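Local coordinates for protein 3-hydroxyadipyl-CoA dehydrogenase (Escherichia coli, PDB 3MOG) that oxidises (3S)-3-hydroxyadipyl-CoA to 3-oxoadipyl-CoA with NAD+ as electron acceptor, in the phenylacetate degradation pathway, at residues Val320-Thr325 with Val342-Met347; Thr353-Ala358 with Pro386-Trp391. One frame throughout, in Å; residues are numbered along the deposited sequence.

Interaction 1 of 2, residues Val320-Thr325 with Val342-Met347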
# COMPACT_ATOMS: atom_id res chain seq x y z
N VAL C 320 -33.83 -13.87 -24.65
CA VAL C 320 -33.06 -13.57 -23.44
C VAL C 320 -31.96 -14.60 -23.20
O VAL C 320 -32.22 -15.80 -23.15
CB VAL C 320 -33.95 -13.60 -22.18
CG1 VAL C 320 -33.23 -12.95 -20.99
CG2 VAL C 320 -35.27 -12.93 -22.45
N LEU C 321 -30.73 -14.12 -23.05
CA LEU C 321 -29.66 -14.96 -22.53
C LEU C 321 -29.64 -14.86 -21.02
O LEU C 321 -29.48 -13.77 -20.46
CB LEU C 321 -28.30 -14.59 -23.12
CG LEU C 321 -28.07 -14.81 -24.62
CD1 LEU C 321 -26.61 -14.61 -24.97
CD2 LEU C 321 -28.50 -16.19 -25.09
N LEU C 322 -29.85 -16.00 -20.36
CA LEU C 322 -29.65 -16.13 -18.93
C LEU C 322 -28.26 -16.74 -18.74
O LEU C 322 -28.03 -17.91 -19.11
CB LEU C 322 -30.72 -17.03 -18.31
CG LEU C 322 -30.58 -17.29 -16.81
CD1 LEU C 322 -30.84 -16.02 -16.03
CD2 LEU C 322 -31.49 -18.41 -16.34
N ILE C 323 -27.34 -15.94 -18.20
CA ILE C 323 -25.92 -16.29 -18.18
C ILE C 323 -25.43 -16.31 -16.74
O ILE C 323 -25.59 -15.33 -16.01
CB ILE C 323 -25.08 -15.33 -19.06
CG1 ILE C 323 -25.61 -15.31 -20.51
CG2 ILE C 323 -23.60 -15.74 -19.06
CD1 ILE C 323 -24.94 -14.29 -21.44
N GLU C 324 -24.89 -17.45 -16.33
CA GLU C 324 -24.18 -17.56 -15.07
C GLU C 324 -22.97 -16.61 -15.07
O GLU C 324 -22.26 -16.52 -16.06
CB GLU C 324 -23.72 -19.00 -14.84
CG GLU C 324 -24.87 -19.96 -14.53
CD GLU C 324 -24.38 -21.26 -13.92
OE1 GLU C 324 -24.47 -22.30 -14.61
OE2 GLU C 324 -23.91 -21.26 -12.76
N THR C 325 -22.78 -15.86 -13.98
CA THR C 325 -21.74 -14.80 -13.94
C THR C 325 -20.33 -15.33 -14.12
O THR C 325 -19.94 -16.33 -13.50
CB THR C 325 -21.82 -13.90 -12.67
OG1 THR C 325 -20.87 -12.83 -12.79
CG2 THR C 325 -21.55 -14.68 -11.37
N VAL C 342 -30.03 -11.55 -18.64
CA VAL C 342 -30.09 -11.63 -17.19
C VAL C 342 -28.85 -12.41 -16.71
O VAL C 342 -28.57 -13.52 -17.19
CB VAL C 342 -31.42 -12.27 -16.70
CG1 VAL C 342 -31.45 -12.35 -15.16
CG2 VAL C 342 -32.60 -11.47 -17.20
N VAL C 343 -28.10 -11.82 -15.79
CA VAL C 343 -26.96 -12.50 -15.17
C VAL C 343 -27.42 -13.21 -13.88
O VAL C 343 -28.11 -12.62 -13.06
CB VAL C 343 -25.78 -11.52 -14.91
CG1 VAL C 343 -24.84 -12.04 -13.84
CG2 VAL C 343 -25.01 -11.28 -16.21
N ILE C 344 -27.06 -14.49 -13.73
CA ILE C 344 -27.43 -15.25 -12.54
C ILE C 344 -26.20 -15.68 -11.73
O ILE C 344 -25.13 -15.98 -12.28
CB ILE C 344 -28.35 -16.46 -12.89
CG1 ILE C 344 -28.72 -17.26 -11.65
CG2 ILE C 344 -27.70 -17.39 -13.90
CD1 ILE C 344 -29.67 -18.41 -11.93
N ASP C 345 -26.38 -15.69 -10.42
CA ASP C 345 -25.37 -16.03 -9.45
C ASP C 345 -25.95 -17.16 -8.63
O ASP C 345 -26.78 -16.93 -7.75
CB ASP C 345 -25.16 -14.81 -8.56
CG ASP C 345 -24.04 -14.97 -7.57
OD1 ASP C 345 -24.14 -14.36 -6.48
OD2 ASP C 345 -23.06 -15.67 -7.87
N LYS C 346 -25.54 -18.39 -8.92
CA LYS C 346 -26.14 -19.55 -8.25
C LYS C 346 -25.15 -20.65 -7.96
O LYS C 346 -24.19 -20.83 -8.72
CB LYS C 346 -27.32 -20.12 -9.06
CG LYS C 346 -26.96 -20.67 -10.44
CD LYS C 346 -27.96 -21.71 -10.93
CE LYS C 346 -27.73 -22.05 -12.41
NZ LYS C 346 -28.58 -23.17 -12.92
N MET C 347 -25.37 -21.37 -6.86
CA MET C 347 -24.74 -22.68 -6.65
C MET C 347 -25.81 -23.76 -6.46
O MET C 347 -26.68 -23.89 -7.31
CB MET C 347 -23.67 -22.66 -5.55
CG MET C 347 -22.39 -21.92 -6.01
SD MET C 347 -21.05 -21.88 -4.81
CE MET C 347 -19.84 -20.96 -5.73
O HOH W 1 -24.15 -18.66 -11.49
O HOH W 2 -23.63 -23.20 -10.17

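Interaction 2 of 2, residues Thr353-Ala358 with Pro386-Trp391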
# COMPACT_ATOMS: atom_id res chain seq x y z
N THR C 353 -29.37 -15.22 -6.83
CA THR C 353 -29.46 -13.79 -7.18
C THR C 353 -29.32 -13.55 -8.69
O THR C 353 -28.67 -14.31 -9.40
CB THR C 353 -28.57 -12.81 -6.33
OG1 THR C 353 -27.19 -12.91 -6.70
CG2 THR C 353 -28.72 -13.05 -4.85
N ILE C 354 -29.99 -12.49 -9.16
CA ILE C 354 -30.00 -12.15 -10.59
C ILE C 354 -29.86 -10.65 -10.79
O ILE C 354 -30.13 -9.87 -9.88
CB ILE C 354 -31.30 -12.64 -11.34
CG1 ILE C 354 -32.52 -11.80 -10.93
CG2 ILE C 354 -31.55 -14.15 -11.14
CD1 ILE C 354 -33.61 -11.76 -11.98
N ALA C 355 -29.40 -10.25 -11.97
CA ALA C 355 -29.37 -8.84 -12.33
C ALA C 355 -29.74 -8.76 -13.77
O ALA C 355 -29.25 -9.55 -14.59
CB ALA C 355 -27.99 -8.22 -12.08
N ALA C 356 -30.63 -7.82 -14.07
CA ALA C 356 -31.05 -7.55 -15.44
C ALA C 356 -30.22 -6.40 -15.97
O ALA C 356 -29.91 -5.47 -15.23
CB ALA C 356 -32.51 -7.15 -15.45
N ALA C 357 -29.84 -6.47 -17.24
CA ALA C 357 -29.26 -5.31 -17.90
C ALA C 357 -30.31 -4.20 -17.92
O ALA C 357 -31.49 -4.46 -18.19
CB ALA C 357 -28.83 -5.67 -19.29
N ALA C 358 -29.89 -2.98 -17.60
CA ALA C 358 -30.75 -1.79 -17.67
C ALA C 358 -31.54 -1.70 -18.97
O ALA C 358 -32.70 -1.29 -18.97
CB ALA C 358 -29.92 -0.52 -17.48
N PRO C 386 -20.43 -6.84 -10.98
CA PRO C 386 -19.46 -7.81 -11.51
C PRO C 386 -19.21 -8.97 -10.56
O PRO C 386 -18.93 -8.76 -9.38
CB PRO C 386 -18.19 -6.97 -11.67
CG PRO C 386 -18.69 -5.62 -11.99
CD PRO C 386 -19.95 -5.46 -11.15
N GLY C 387 -19.39 -10.20 -11.05
CA GLY C 387 -19.14 -11.38 -10.23
C GLY C 387 -20.22 -11.65 -9.19
O GLY C 387 -20.21 -12.69 -8.54
N MET C 388 -21.15 -10.70 -9.06
CA MET C 388 -22.28 -10.76 -8.12
C MET C 388 -21.82 -11.03 -6.68
O MET C 388 -20.97 -10.29 -6.17
CB MET C 388 -23.37 -11.72 -8.62
CG MET C 388 -23.89 -11.39 -10.03
SD MET C 388 -24.97 -9.96 -10.07
CE MET C 388 -26.50 -10.84 -9.90
N LEU C 389 -22.34 -12.08 -6.04
CA LEU C 389 -22.14 -12.24 -4.60
C LEU C 389 -21.47 -13.55 -4.22
O LEU C 389 -20.38 -13.56 -3.65
CB LEU C 389 -23.47 -12.09 -3.84
CG LEU C 389 -24.17 -10.74 -3.89
CD1 LEU C 389 -25.45 -10.76 -3.08
CD2 LEU C 389 -23.24 -9.59 -3.42
N ILE C 390 -22.16 -14.64 -4.53
CA ILE C 390 -21.75 -15.97 -4.17
C ILE C 390 -20.45 -16.30 -4.89
O ILE C 390 -19.46 -16.61 -4.23
CB ILE C 390 -22.86 -17.00 -4.55
CG1 ILE C 390 -24.07 -16.84 -3.63
CG2 ILE C 390 -22.32 -18.42 -4.54
CD1 ILE C 390 -25.35 -17.53 -4.17
N TRP C 391 -20.45 -16.18 -6.22
CA TRP C 391 -19.30 -16.55 -7.02
C TRP C 391 -18.11 -15.66 -6.75
O TRP C 391 -16.99 -16.15 -6.67
CB TRP C 391 -19.63 -16.66 -8.52
CG TRP C 391 -20.25 -18.00 -8.82
CD1 TRP C 391 -21.57 -18.34 -8.70
CD2 TRP C 391 -19.56 -19.19 -9.23
NE1 TRP C 391 -21.75 -19.67 -9.02
CE2 TRP C 391 -20.53 -20.22 -9.35
CE3 TRP C 391 -18.22 -19.49 -9.51
CZ2 TRP C 391 -20.20 -21.52 -9.73
CZ3 TRP C 391 -17.89 -20.79 -9.90
CH2 TRP C 391 -18.88 -21.79 -10.00

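Interaction 1 of 2, residues Val320-Thr325 with Val342-Met347
L322 lays its CD1 methyl obliquely across V342, 3.8 Å from V342 CG1, and the same methyl reaches on to CB of I344 at 4.0 Å. With CG anti to the backbone N (chi1 178°), the branch is swung from its own strand onto the neighbouring one. Beneath these side chains the two strands run parallel as the two strands of a beta-alpha-beta unit. The backbone ladder zigzags through four hydrogen bonds, V342 N to L321 O, I323 N to V342 O, I344 N to I323 O and T325 N to I344 O. In the I344 N–I323 O bond, 2.8 Å, the donor stands 36° above the carbonyl plane, off the lone pair, whereas I323 N approaches V342 O nearly along the C=O axis. On the other face of the sheet, T325 CB meets V343 CG1 at 3.7 Å.

At the C-terminal end E324 keeps CG beside its backbone N and runs alongside I344, with CG 3.9 Å from I344 CG2. Its carboxylate then crosses the K346 chain at about a right angle, CD lying 3.8 Å from K346 CE. OE1 and K346 NZ are 4.5 Å apart, too far for a salt bridge. OE2 does the polar work: it pairs with R440 and accepts from two waters, one shared with I344 O and K346 N, the other with K346 O. An alanine in place of E324 would probably loosen this strand end, losing the R440 salt bridge and the carboxylate's hold on the two waters.

Helix 330-337 connects the two strands, helix 362-373 packs on the L322, V342 and I344 face through A368 and L372, and strands 314-317 and 351-356 continue the sheet on the two sides.

Interaction 2 of 2, residues Thr353-Ala358 with Pro386-Trp391
OD1 of D345 is held by two backbone amides, N of L389 and N of I390, while OD2 of the same carboxylate takes a third, N of W391. This grip lies at the start of helix 390-406, where L389 occupies the N-cap position, and it ties that helix to the Rossmann-type sheet containing both strand 341-345 and strand 351-356. The helix end would probably help keep the carboxylate ionised.

Between the two segments themselves there is no hydrogen bond; the contact is carried by M388. Positive phi at both G387 and M388 marks the tight turn of the backbone just before the helix, and the M388 side chain bends at chi2 (-74°) and again at chi3 (-93°), so that the thioether curls down onto strand 351-356. A355 turns its CB to this chain, 4.0 Å from M388 SD and 3.7 Å from CE. T353 slides past M388 in the opposite direction, its OG1 3.9 Å from M388 CE. Farther along, T353 CG2 comes to 4.4 Å from L389 CD1, a loose apolar touch. The methyl of M388 stands over the face of the peptide that joins I354 to A355, its CE 3.5 Å from I354 C.

How the interactions relate
Going from the N terminus, strand 320-324 leads through helix 330-337 to strand 341-345, and interaction 1 closes that loop of 16 residues. The chain then turns back into the antiparallel strand 351-356, where interaction 2 opens. It closes after 27 intervening residues, past helix 362-373 and strand 378-381, at the entry to helix 390-406. The two are in series, neither nested nor crossed. They nevertheless touch, their centres about 7 Å apart: K346 O probably accepts from W391 NE1, and T325 OG1 packs on G387 CA. Interaction 1 thus pairs two inner strands of the reduced Rossmann-fold sheet, and interaction 2 joins it to the following C-terminal domain.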